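Local coordinates for protein alpha-fucosidase GH29 (PDB 4PSR) that hydrolyses alpha-L-fucosides as a GH29 glycosidase, probably releasing alpha-1,6-linked fucose from the reducing-end N-acetylglucosamine of glycoprotein glycans, at residues Q219-I223 with W263-V268; D375-W379 with F407-K411; E412-L416 with F491-I495; N437-D441 with P496-P500. One frame throughout, in Å; residues are numbered along the deposited sequence. Where two conformers were deposited one is given.

Interaction 1: Q219-I223 with W263-V268; sequences QPDII and WGKEVV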
loop_
_atom_site.group_PDB
_atom_site.type_symbol
_atom_site.label_atom_id
_atom_site.label_comp_id
_atom_site.label_asym_id
_atom_site.label_seq_id
_atom_site.Cartn_x
_atom_site.Cartn_y
_atom_site.Cartn_z
ATOM N N GLN A 219 2.462 5.676 -19.915
ATOM C CA GLN A 219 2.098 6.844 -19.110
ATOM C C GLN A 219 1.430 6.513 -17.755
ATOM O O GLN A 219 0.312 6.974 -17.455
ATOM C CB GLN A 219 1.249 7.846 -19.915
ATOM C CG GLN A 219 1.927 8.295 -21.217
ATOM C CD GLN A 219 1.160 9.396 -21.959
ATOM O OE1 GLN A 219 0.087 9.833 -21.524
ATOM N NE2 GLN A 219 1.699 9.823 -23.109
ATOM N N PRO A 220 2.127 5.743 -16.919
ATOM C CA PRO A 220 1.527 5.340 -15.634
ATOM C C PRO A 220 1.256 6.496 -14.677
ATOM O O PRO A 220 2.042 7.455 -14.612
ATOM C CB PRO A 220 2.588 4.417 -15.031
ATOM C CG PRO A 220 3.880 4.910 -15.630
ATOM C CD PRO A 220 3.549 5.362 -17.011
ATOM N N ASP A 221 0.153 6.388 -13.950
ATOM C CA ASP A 221 -0.176 7.310 -12.881
ATOM C C ASP A 221 0.638 7.046 -11.616
ATOM O O ASP A 221 0.882 7.977 -10.849
ATOM C CB ASP A 221 -1.664 7.217 -12.604
ATOM C CG ASP A 221 -2.473 7.576 -13.822
ATOM O OD1 ASP A 221 -2.389 8.757 -14.249
ATOM O OD2 ASP A 221 -3.154 6.694 -14.390
ATOM N N ILE A 222 1.008 5.792 -11.414
ATOM C CA ILE A 222 1.841 5.384 -10.292
ATOM C C ILE A 222 2.902 4.438 -10.795
ATOM O O ILE A 222 2.599 3.492 -11.532
ATOM C CB ILE A 222 1.041 4.618 -9.197
ATOM C CG1 ILE A 222 -0.146 5.443 -8.645
ATOM C CG2 ILE A 222 1.985 4.186 -8.048
ATOM C CD1 ILE A 222 -1.253 4.575 -8.008
ATOM N N ILE A 223 4.165 4.704 -10.460
ATOM C CA ILE A 223 5.234 3.715 -10.662
ATOM C C ILE A 223 5.664 3.196 -9.291
ATOM O O ILE A 223 6.220 3.960 -8.461
ATOM C CB ILE A 223 6.446 4.273 -11.440
ATOM C CG1 ILE A 223 5.993 4.709 -12.839
ATOM C CG2 ILE A 223 7.550 3.219 -11.528
ATOM C CD1 ILE A 223 7.119 5.340 -13.676
ATOM N N TRP A 263 2.377 15.713 -19.292
ATOM C CA TRP A 263 1.123 15.016 -19.538
ATOM C C TRP A 263 -0.078 15.730 -18.893
ATOM O O TRP A 263 -1.217 15.381 -19.169
ATOM C CB TRP A 263 1.189 13.597 -18.959
ATOM C CG TRP A 263 2.267 12.717 -19.474
ATOM C CD1 TRP A 263 2.917 12.790 -20.676
ATOM C CD2 TRP A 263 2.801 11.589 -18.790
ATOM N NE1 TRP A 263 3.846 11.759 -20.765
ATOM C CE2 TRP A 263 3.789 11.015 -19.615
ATOM C CE3 TRP A 263 2.548 11.017 -17.545
ATOM C CZ2 TRP A 263 4.516 9.890 -19.224
ATOM C CZ3 TRP A 263 3.278 9.893 -17.169
ATOM C CH2 TRP A 263 4.238 9.358 -18.001
ATOM N N GLY A 264 0.175 16.679 -17.996
ATOM C CA GLY A 264 -0.881 17.327 -17.233
ATOM C C GLY A 264 -1.496 16.451 -16.157
ATOM O O GLY A 264 -2.685 16.556 -15.876
ATOM N N LYS A 265 -0.667 15.592 -15.577
ATOM C CA LYS A 265 -1.093 14.588 -14.604
ATOM C C LYS A 265 -0.276 14.737 -13.340
ATOM O O LYS A 265 0.891 15.108 -13.391
ATOM C CB LYS A 265 -0.816 13.166 -15.118
ATOM C CG LYS A 265 -1.520 12.813 -16.382
ATOM C CD LYS A 265 -1.927 11.360 -16.409
ATOM C CE LYS A 265 -0.755 10.420 -16.606
ATOM N NZ LYS A 265 -1.276 9.055 -16.865
ATOM N N GLU A 266 -0.879 14.410 -12.212
ATOM C CA GLU A 266 -0.192 14.311 -10.934
ATOM C C GLU A 266 0.200 12.861 -10.731
ATOM O O GLU A 266 -0.653 12.012 -10.495
ATOM C CB GLU A 266 -1.091 14.763 -9.796
ATOM C CG GLU A 266 -1.500 16.215 -9.866
ATOM C CD GLU A 266 -2.588 16.494 -8.881
ATOM O OE1 GLU A 266 -2.349 17.211 -7.888
ATOM O OE2 GLU A 266 -3.694 15.945 -9.079
ATOM N N VAL A 267 1.489 12.577 -10.849
ATOM C CA VAL A 267 1.985 11.206 -10.816
ATOM C C VAL A 267 2.563 10.884 -9.462
ATOM O O VAL A 267 2.903 11.772 -8.666
ATOM C CB VAL A 267 3.014 10.904 -11.941
ATOM C CG1 VAL A 267 2.369 11.177 -13.289
ATOM C CG2 VAL A 267 4.340 11.700 -11.761
ATOM N N VAL A 268 2.668 9.592 -9.189
ATOM C CA VAL A 268 3.156 9.086 -7.908
ATOM C C VAL A 268 4.212 8.035 -8.134
ATOM O O VAL A 268 4.089 7.199 -9.031
ATOM C CB VAL A 268 2.007 8.432 -7.121
ATOM C CG1 VAL A 268 2.471 7.801 -5.812
ATOM C CG2 VAL A 268 0.913 9.451 -6.861
HETATM O O HOH W 1 -2.492 10.838 -12.445
#
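The indole of W263, just ahead of the Schellman turn at G264, packs over the backbone of Q219. CB of Q219 makes a CH-pi contact over the face of the six-membered ring, 3.8 Å from its centroid, while CD of P220 sits 4.2 Å from CH2 of W263. V268 meets I222 as a parallel bridge pair: its N donates to O of D221 (2.9 Å), and its O accepts from N of I223 (2.9 Å). Both side chains fall on the same face of the sheet, with CG1 of I222 4.0 Å from CB of V268. OD1 of D221 forms a salt bridge with NZ of K265 (2.9 Å), and that amino group also donates to O of Q219 (2.7 Å); OD2 of D221 is held by the backbone of L166. Positive phi at G264 ends helix 246-263, and the chain then turns into strand 268-272. The contact closes a beta-alpha-beta crossover of the TIM barrel, where strand 268-272 starts beside strand 222-225.

Interaction 2: D375-W379 with F407-K411; sequences DTRAW and FTRNK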
loop_
_atom_site.group_PDB
_atom_site.type_symbol
_atom_site.label_atom_id
_atom_site.label_comp_id
_atom_site.label_asym_id
_atom_site.label_seq_id
_atom_site.Cartn_x
_atom_site.Cartn_y
_atom_site.Cartn_z
ATOM N N ASP A 375 -12.413 8.972 -0.694
ATOM C CA ASP A 375 -12.484 10.423 -0.500
ATOM C C ASP A 375 -12.457 10.849 0.961
ATOM O O ASP A 375 -12.621 12.024 1.246
ATOM C CB ASP A 375 -13.750 11.027 -1.170
ATOM C CG ASP A 375 -13.854 10.709 -2.644
ATOM O OD1 ASP A 375 -12.866 10.352 -3.295
ATOM O OD2 ASP A 375 -14.989 10.772 -3.159
ATOM N N THR A 376 -12.214 9.929 1.889
ATOM C CA THR A 376 -12.103 10.260 3.311
ATOM C C THR A 376 -10.632 10.466 3.694
ATOM O O THR A 376 -9.729 10.240 2.888
ATOM C CB THR A 376 -12.691 9.160 4.241
ATOM O OG1 THR A 376 -11.884 7.960 4.198
ATOM C CG2 THR A 376 -14.146 8.828 3.908
ATOM N N ARG A 377 -10.412 10.930 4.907
ATOM C CA ARG A 377 -9.086 11.031 5.477
ATOM C C ARG A 377 -9.112 10.426 6.878
ATOM O O ARG A 377 -10.165 10.321 7.542
ATOM C CB ARG A 377 -8.661 12.500 5.570
ATOM C CG ARG A 377 -8.532 13.237 4.235
ATOM C CD ARG A 377 -7.386 12.667 3.406
ATOM N NE ARG A 377 -7.213 13.378 2.130
ATOM C CZ ARG A 377 -7.812 13.057 0.989
ATOM N NH1 ARG A 377 -8.634 12.022 0.884
ATOM N NH2 ARG A 377 -7.594 13.773 -0.104
ATOM N N ALA A 378 -7.938 10.058 7.361
ATOM C CA ALA A 378 -7.799 9.527 8.687
ATOM C C ALA A 378 -8.188 10.572 9.722
ATOM O O ALA A 378 -8.027 11.788 9.509
ATOM C CB ALA A 378 -6.339 9.097 8.895
ATOM N N TRP A 379 -8.694 10.092 10.847
ATOM C CA TRP A 379 -8.939 10.932 12.019
ATOM C C TRP A 379 -7.586 11.093 12.735
ATOM O O TRP A 379 -6.564 10.829 12.128
ATOM C CB TRP A 379 -9.970 10.262 12.911
ATOM C CG TRP A 379 -10.650 11.167 13.898
ATOM C CD1 TRP A 379 -10.863 12.510 13.773
ATOM C CD2 TRP A 379 -11.241 10.776 15.140
ATOM N NE1 TRP A 379 -11.550 12.980 14.878
ATOM C CE2 TRP A 379 -11.774 11.939 15.739
ATOM C CE3 TRP A 379 -11.330 9.564 15.824
ATOM C CZ2 TRP A 379 -12.417 11.914 16.967
ATOM C CZ3 TRP A 379 -11.994 9.537 17.048
ATOM C CH2 TRP A 379 -12.521 10.721 17.604
ATOM N N PHE A 407 -11.895 4.296 12.381
ATOM C CA PHE A 407 -12.426 5.629 12.119
ATOM C C PHE A 407 -11.952 6.164 10.765
ATOM O O PHE A 407 -10.796 5.948 10.364
ATOM C CB PHE A 407 -11.921 6.596 13.189
ATOM C CG PHE A 407 -12.350 6.261 14.594
ATOM C CD1 PHE A 407 -13.697 6.336 14.969
ATOM C CD2 PHE A 407 -11.414 5.929 15.540
ATOM C CE1 PHE A 407 -14.072 6.063 16.279
ATOM C CE2 PHE A 407 -11.793 5.644 16.856
ATOM C CZ PHE A 407 -13.120 5.721 17.221
ATOM N N THR A 408 -12.808 6.923 10.093
ATOM C CA THR A 408 -12.398 7.761 8.969
ATOM C C THR A 408 -13.247 9.036 9.075
ATOM O O THR A 408 -14.250 9.047 9.805
ATOM C CB THR A 408 -12.660 7.097 7.608
ATOM O OG1 THR A 408 -14.021 6.638 7.564
ATOM C CG2 THR A 408 -11.710 5.923 7.334
ATOM N N ARG A 409 -12.865 10.108 8.391
ATOM C CA ARG A 409 -13.651 11.343 8.477
ATOM C C ARG A 409 -13.722 12.033 7.130
ATOM O O ARG A 409 -12.940 11.734 6.229
ATOM C CB ARG A 409 -13.157 12.255 9.605
ATOM C CG ARG A 409 -11.678 12.551 9.633
ATOM C CD ARG A 409 -11.388 13.759 8.835
ATOM N NE ARG A 409 -9.964 14.088 8.743
ATOM C CZ ARG A 409 -9.519 15.087 7.992
ATOM N NH1 ARG A 409 -10.388 15.812 7.308
ATOM N NH2 ARG A 409 -8.221 15.347 7.906
ATOM N N ASN A 410 -14.692 12.925 6.958
ATOM C CA ASN A 410 -14.814 13.627 5.672
ATOM C C ASN A 410 -13.826 14.791 5.567
ATOM O O ASN A 410 -13.217 15.207 6.546
ATOM C CB ASN A 410 -16.267 14.049 5.396
ATOM C CG ASN A 410 -16.776 15.123 6.338
ATOM O OD1 ASN A 410 -16.117 15.519 7.290
ATOM N ND2 ASN A 410 -18.009 15.580 6.071
ATOM N N LYS A 411 -13.670 15.294 4.350
ATOM C CA LYS A 411 -12.752 16.428 4.110
ATOM C C LYS A 411 -13.174 17.698 4.834
ATOM O O LYS A 411 -12.323 18.484 5.230
ATOM C CB LYS A 411 -12.600 16.726 2.615
ATOM C CG LYS A 411 -11.969 15.568 1.828
ATOM C CD LYS A 411 -11.775 15.923 0.374
ATOM C CE LYS A 411 -11.145 14.754 -0.365
ATOM N NZ LYS A 411 -10.920 15.049 -1.791
HETATM O O HOH W 2 -14.741 13.567 2.283
HETATM O O HOH W 3 -5.947 12.910 8.185
HETATM O O HOH W 4 -8.589 7.333 11.309
#
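Two backbone hydrogen bonds join R377 and R409 as an antiparallel hydrogen-bonded pair: N of R377 donates to O of R409 (3.0 Å), and N of R409 to O of R377 (2.8 Å). The guanidinium of R409 reaches back across the pair, its NE donating to O of A378 (3.1 Å) while CB of R377 lies over its face, 3.6 Å from CZ. The guanidinium of R377 instead forms salt bridges with E22 and D26. NZ of K411, 3.9 Å from NH2 of R377, also pairs with D26, so the two like charges share an acidic partner. Water 2 links O of D375 to N of K411; water 4 accepts from N of W379 (2.8 Å) and lies 2.8 Å from O of F407. Farther along, W379 turns its edge to the face of F407 in a T-shaped stack, with centroids 4.8 Å apart and planes at 68°. This single beta bridge ties the linker after helix 353-369 of the TIM barrel to strand 405-409 of the C-terminal antiparallel beta-sheet.

Interaction 3: E412-L416 with F491-I495; sequences EDDVL and FDGGI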
loop_
_atom_site.group_PDB
_atom_site.type_symbol
_atom_site.label_atom_id
_atom_site.label_comp_id
_atom_site.label_asym_id
_atom_site.label_seq_id
_atom_site.Cartn_x
_atom_site.Cartn_y
_atom_site.Cartn_z
ATOM N N GLU A 412 -14.472 17.903 5.002
ATOM C CA GLU A 412 -14.943 19.066 5.739
ATOM C C GLU A 412 -14.718 18.975 7.252
ATOM O O GLU A 412 -14.875 19.966 7.960
ATOM C CB GLU A 412 -16.421 19.291 5.443
ATOM C CG GLU A 412 -16.639 19.893 4.062
ATOM C CD GLU A 412 -15.958 21.254 3.922
ATOM O OE1 GLU A 412 -16.104 22.096 4.849
ATOM O OE2 GLU A 412 -15.252 21.460 2.902
ATOM N N ASP A 413 -14.347 17.784 7.741
ATOM C CA ASP A 413 -14.016 17.553 9.146
ATOM C C ASP A 413 -15.194 17.750 10.090
ATOM O O ASP A 413 -14.998 18.132 11.238
ATOM C CB ASP A 413 -12.823 18.406 9.588
ATOM C CG ASP A 413 -12.090 17.815 10.776
ATOM O OD1 ASP A 413 -12.035 16.567 10.915
ATOM O OD2 ASP A 413 -11.530 18.600 11.573
ATOM N N ASP A 414 -16.398 17.459 9.605
ATOM C CA ASP A 414 -17.619 17.502 10.431
ATOM C C ASP A 414 -18.412 16.208 10.431
ATOM O O ASP A 414 -19.479 16.147 11.050
ATOM C CB ASP A 414 -18.542 18.695 10.068
ATOM C CG ASP A 414 -19.066 18.654 8.640
ATOM O OD1 ASP A 414 -18.843 17.701 7.871
ATOM O OD2 ASP A 414 -19.754 19.626 8.245
ATOM N N VAL A 415 -17.893 15.160 9.771
ATOM C CA VAL A 415 -18.522 13.841 9.808
ATOM C C VAL A 415 -17.464 12.790 10.168
ATOM O O VAL A 415 -16.399 12.712 9.535
ATOM C CB VAL A 415 -19.182 13.446 8.478
ATOM C CG1 VAL A 415 -19.681 12.024 8.544
ATOM C CG2 VAL A 415 -20.357 14.393 8.139
ATOM N N LEU A 416 -17.741 12.028 11.218
ATOM C CA LEU A 416 -16.893 10.901 11.615
ATOM C C LEU A 416 -17.618 9.623 11.275
ATOM O O LEU A 416 -18.764 9.406 11.688
ATOM C CB LEU A 416 -16.616 10.961 13.116
ATOM C CG LEU A 416 -15.655 9.930 13.739
ATOM C CD1 LEU A 416 -14.197 10.115 13.231
ATOM C CD2 LEU A 416 -15.732 9.972 15.265
ATOM N N PHE A 491 -21.538 16.354 13.041
ATOM C CA PHE A 491 -21.355 17.349 14.071
ATOM C C PHE A 491 -21.581 18.731 13.470
ATOM O O PHE A 491 -21.345 18.951 12.281
ATOM C CB PHE A 491 -19.937 17.275 14.637
ATOM C CG PHE A 491 -19.654 16.033 15.420
ATOM C CD1 PHE A 491 -19.877 15.995 16.780
ATOM C CD2 PHE A 491 -19.150 14.889 14.796
ATOM C CE1 PHE A 491 -19.603 14.845 17.521
ATOM C CE2 PHE A 491 -18.868 13.756 15.530
ATOM C CZ PHE A 491 -19.103 13.721 16.883
ATOM N N ASP A 492 -22.113 19.663 14.260
ATOM C CA ASP A 492 -22.108 21.058 13.825
ATOM C C ASP A 492 -20.769 21.643 14.134
ATOM O O ASP A 492 -20.261 21.519 15.258
ATOM C CB ASP A 492 -23.146 21.908 14.534
ATOM C CG ASP A 492 -24.541 21.862 13.825
ATOM O OD1 ASP A 492 -24.533 21.849 12.570
ATOM O OD2 ASP A 492 -25.562 21.852 14.511
ATOM N N GLY A 493 -20.180 22.263 13.125
ATOM C CA GLY A 493 -18.929 22.985 13.274
ATOM C C GLY A 493 -17.645 22.231 13.616
ATOM O O GLY A 493 -16.690 22.832 14.114
ATOM N N GLY A 494 -17.612 20.926 13.377
ATOM C CA GLY A 494 -16.365 20.184 13.432
ATOM C C GLY A 494 -16.342 19.075 14.463
ATOM O O GLY A 494 -16.959 19.181 15.525
ATOM N N ILE A 495 -15.622 18.000 14.156
ATOM C CA ILE A 495 -15.517 16.894 15.087
ATOM C C ILE A 495 -14.711 17.313 16.319
ATOM O O ILE A 495 -13.639 17.924 16.194
ATOM C CB ILE A 495 -14.810 15.674 14.414
ATOM C CG1 ILE A 495 -15.569 15.241 13.164
ATOM C CG2 ILE A 495 -14.689 14.506 15.382
ATOM C CD1 ILE A 495 -14.714 14.405 12.155
HETATM O O HOH W 5 -11.372 18.106 14.457
#
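At one end of the antiparallel sheet of the C-terminal domain, the turn leading into strand 415-420 meets the chain as it leaves the neighbouring strand 485-491. Two backbone hydrogen bonds join them: N of F491 donates to O of D414 (2.9 Å), and N of I495 donates to O of D413 (3.0 Å). Between these bonds the 491-495 chain loops outward through D492 and G493. CA of G494 adds a CA-H...O contact to O of D413 (3.3 Å). With phi/psi of 119/147, a side chain on G494 would be jammed against the preceding carbonyl oxygen. Among the polar side chains, OD1 of D414 accepts from ND2 of N410, a bond within the 410-415 turn. Water 5 lies between OD2 of D413 and O of I495, 2.9 Å from each, and OD1 of D413 binds a Tris molecule probably derived from the crystallisation liquor. The apolar contacts centre on I495 and L416. W379 packs against both of these side chains, extending the cluster toward the linker from the barrel. L416 CB approaches the edge of the F491 ring, 4.3 Å from CE2, and lies 4.0 Å from I495 CD1, which also comes within 3.5 Å of V415 O.

Interaction 4: N437-D441 with P496-P500; sequences NALVD and PVPQP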
loop_
_atom_site.group_PDB
_atom_site.type_symbol
_atom_site.label_atom_id
_atom_site.label_comp_id
_atom_site.label_asym_id
_atom_site.label_seq_id
_atom_site.Cartn_x
_atom_site.Cartn_y
_atom_site.Cartn_z
ATOM N N ASN A 437 -14.505 10.611 29.584
ATOM C CA ASN A 437 -13.095 10.521 29.970
ATOM C C ASN A 437 -12.226 11.134 28.880
ATOM O O ASN A 437 -11.155 11.678 29.146
ATOM C CB ASN A 437 -12.640 9.075 30.204
ATOM C CG ASN A 437 -13.138 8.504 31.512
ATOM O OD1 ASN A 437 -13.615 9.235 32.377
ATOM N ND2 ASN A 437 -13.009 7.188 31.674
ATOM N N ALA A 438 -12.721 11.066 27.650
ATOM C CA ALA A 438 -12.016 11.651 26.511
ATOM C C ALA A 438 -12.164 13.169 26.464
ATOM O O ALA A 438 -11.686 13.803 25.535
ATOM C CB ALA A 438 -12.525 11.036 25.216
ATOM N N LEU A 439 -12.850 13.744 27.456
ATOM C CA LEU A 439 -13.025 15.197 27.563
ATOM C C LEU A 439 -13.714 15.739 26.322
ATOM O O LEU A 439 -13.417 16.838 25.862
ATOM C CB LEU A 439 -11.689 15.916 27.800
ATOM C CG LEU A 439 -10.779 15.375 28.913
ATOM C CD1 LEU A 439 -9.537 16.245 29.118
ATOM C CD2 LEU A 439 -11.560 15.277 30.200
ATOM N N VAL A 440 -14.642 14.957 25.785
ATOM C CA VAL A 440 -15.362 15.319 24.578
ATOM C C VAL A 440 -16.757 15.871 24.907
ATOM O O VAL A 440 -17.519 15.247 25.643
ATOM C CB VAL A 440 -15.450 14.067 23.660
ATOM C CG1 VAL A 440 -16.622 14.120 22.712
ATOM C CG2 VAL A 440 -14.139 13.905 22.877
ATOM N N ASP A 441 -17.072 17.048 24.367
ATOM C CA ASP A 441 -18.400 17.650 24.521
ATOM C C ASP A 441 -19.223 17.283 23.304
ATOM O O ASP A 441 -18.866 17.629 22.181
ATOM C CB ASP A 441 -18.294 19.173 24.647
ATOM C CG ASP A 441 -19.598 19.827 25.116
ATOM O OD1 ASP A 441 -20.705 19.375 24.725
ATOM O OD2 ASP A 441 -19.506 20.812 25.880
ATOM N N PRO A 496 -15.184 16.964 17.523
ATOM C CA PRO A 496 -14.433 17.274 18.747
ATOM C C PRO A 496 -13.055 16.603 18.791
ATOM O O PRO A 496 -12.877 15.526 18.197
ATOM C CB PRO A 496 -15.315 16.690 19.861
ATOM C CG PRO A 496 -16.648 16.583 19.287
ATOM C CD PRO A 496 -16.496 16.368 17.816
ATOM N N VAL A 497 -12.108 17.233 19.484
ATOM C CA VAL A 497 -10.759 16.692 19.631
ATOM C C VAL A 497 -10.675 15.842 20.893
ATOM O O VAL A 497 -10.728 16.360 22.022
ATOM C CB VAL A 497 -9.713 17.798 19.676
ATOM C CG1 VAL A 497 -8.293 17.208 19.807
ATOM C CG2 VAL A 497 -9.828 18.652 18.417
ATOM N N PRO A 498 -10.548 14.528 20.727
ATOM C CA PRO A 498 -10.516 13.684 21.916
ATOM C C PRO A 498 -9.209 13.799 22.699
ATOM O O PRO A 498 -8.129 14.106 22.156
ATOM C CB PRO A 498 -10.676 12.283 21.329
ATOM C CG PRO A 498 -10.035 12.394 19.970
ATOM C CD PRO A 498 -10.383 13.746 19.485
ATOM N N GLN A 499 -9.310 13.542 24.000
ATOM C CA GLN A 499 -8.148 13.400 24.843
ATOM C C GLN A 499 -7.813 11.911 25.003
ATOM O O GLN A 499 -8.564 11.168 25.601
ATOM C CB GLN A 499 -8.412 14.022 26.222
ATOM C CG GLN A 499 -7.172 14.140 27.075
ATOM C CD GLN A 499 -6.176 15.147 26.524
ATOM O OE1 GLN A 499 -6.556 16.136 25.895
ATOM N NE2 GLN A 499 -4.903 14.897 26.744
ATOM N N PRO A 500 -6.674 11.458 24.455
ATOM C CA PRO A 500 -6.323 10.044 24.620
ATOM C C PRO A 500 -6.137 9.662 26.085
ATOM O O PRO A 500 -5.722 10.525 26.876
ATOM C CB PRO A 500 -4.977 9.929 23.881
ATOM C CG PRO A 500 -5.014 11.040 22.886
ATOM C CD PRO A 500 -5.707 12.172 23.607
HETATM O O HOH W 6 -8.671 10.815 28.322
HETATM O O HOH W 7 -12.120 17.739 23.598
#
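Neither segment is regular strand or helix; they belong to two loops of the C-terminal beta domain and run nearly antiparallel, their end-to-end directions 161° apart. Residues 437-441 precede strand 445-451 of the six-stranded sheet, whereas the proline-rich 496-500 connector leads from strand 485-491 to strand 504-507 of the next sheet. One direct backbone hydrogen bond joins them, from N of Q499 to O of A438 (2.8 Å), where the chains come closest, CA of A438 and CA of Q499 being 4.6 Å apart. Waters lie around this bond: water 6 sits 2.8 Å from O of N437 and 2.7 Å from O of Q499, and water 7 donates to O of L439 and O of V497. CD1 of L439 rests 3.8 Å from CG of Q499, whose amide end turns away to R543 and S545. V440 packs against two prolines of the connector: its CG1 lies 4.1 Å from CB of P496, and its CG2 is 4.1 Å from CB of P498.

In the fold
Interaction 1 comes first along the chain and belongs to the catalytic TIM barrel, its centre about 24 Å from that of interaction 2 and about 40 Å from that of interaction 4. Interaction 2 joins the linker from the barrel to the C-terminal sheet; interactions 3 and 4 lie farther out. Interactions 2 and 3 reach the same antiparallel sheet through adjacent strands 405-409 and 415-420, with centres about 10 Å apart. The segments of interactions 3 and 4 alternate in sequence, and F491 touches P496 where one continues into the other. W379 of interaction 2 packs on L416, I495 and P498, so one indole links all three contacts into one continuous packing unit.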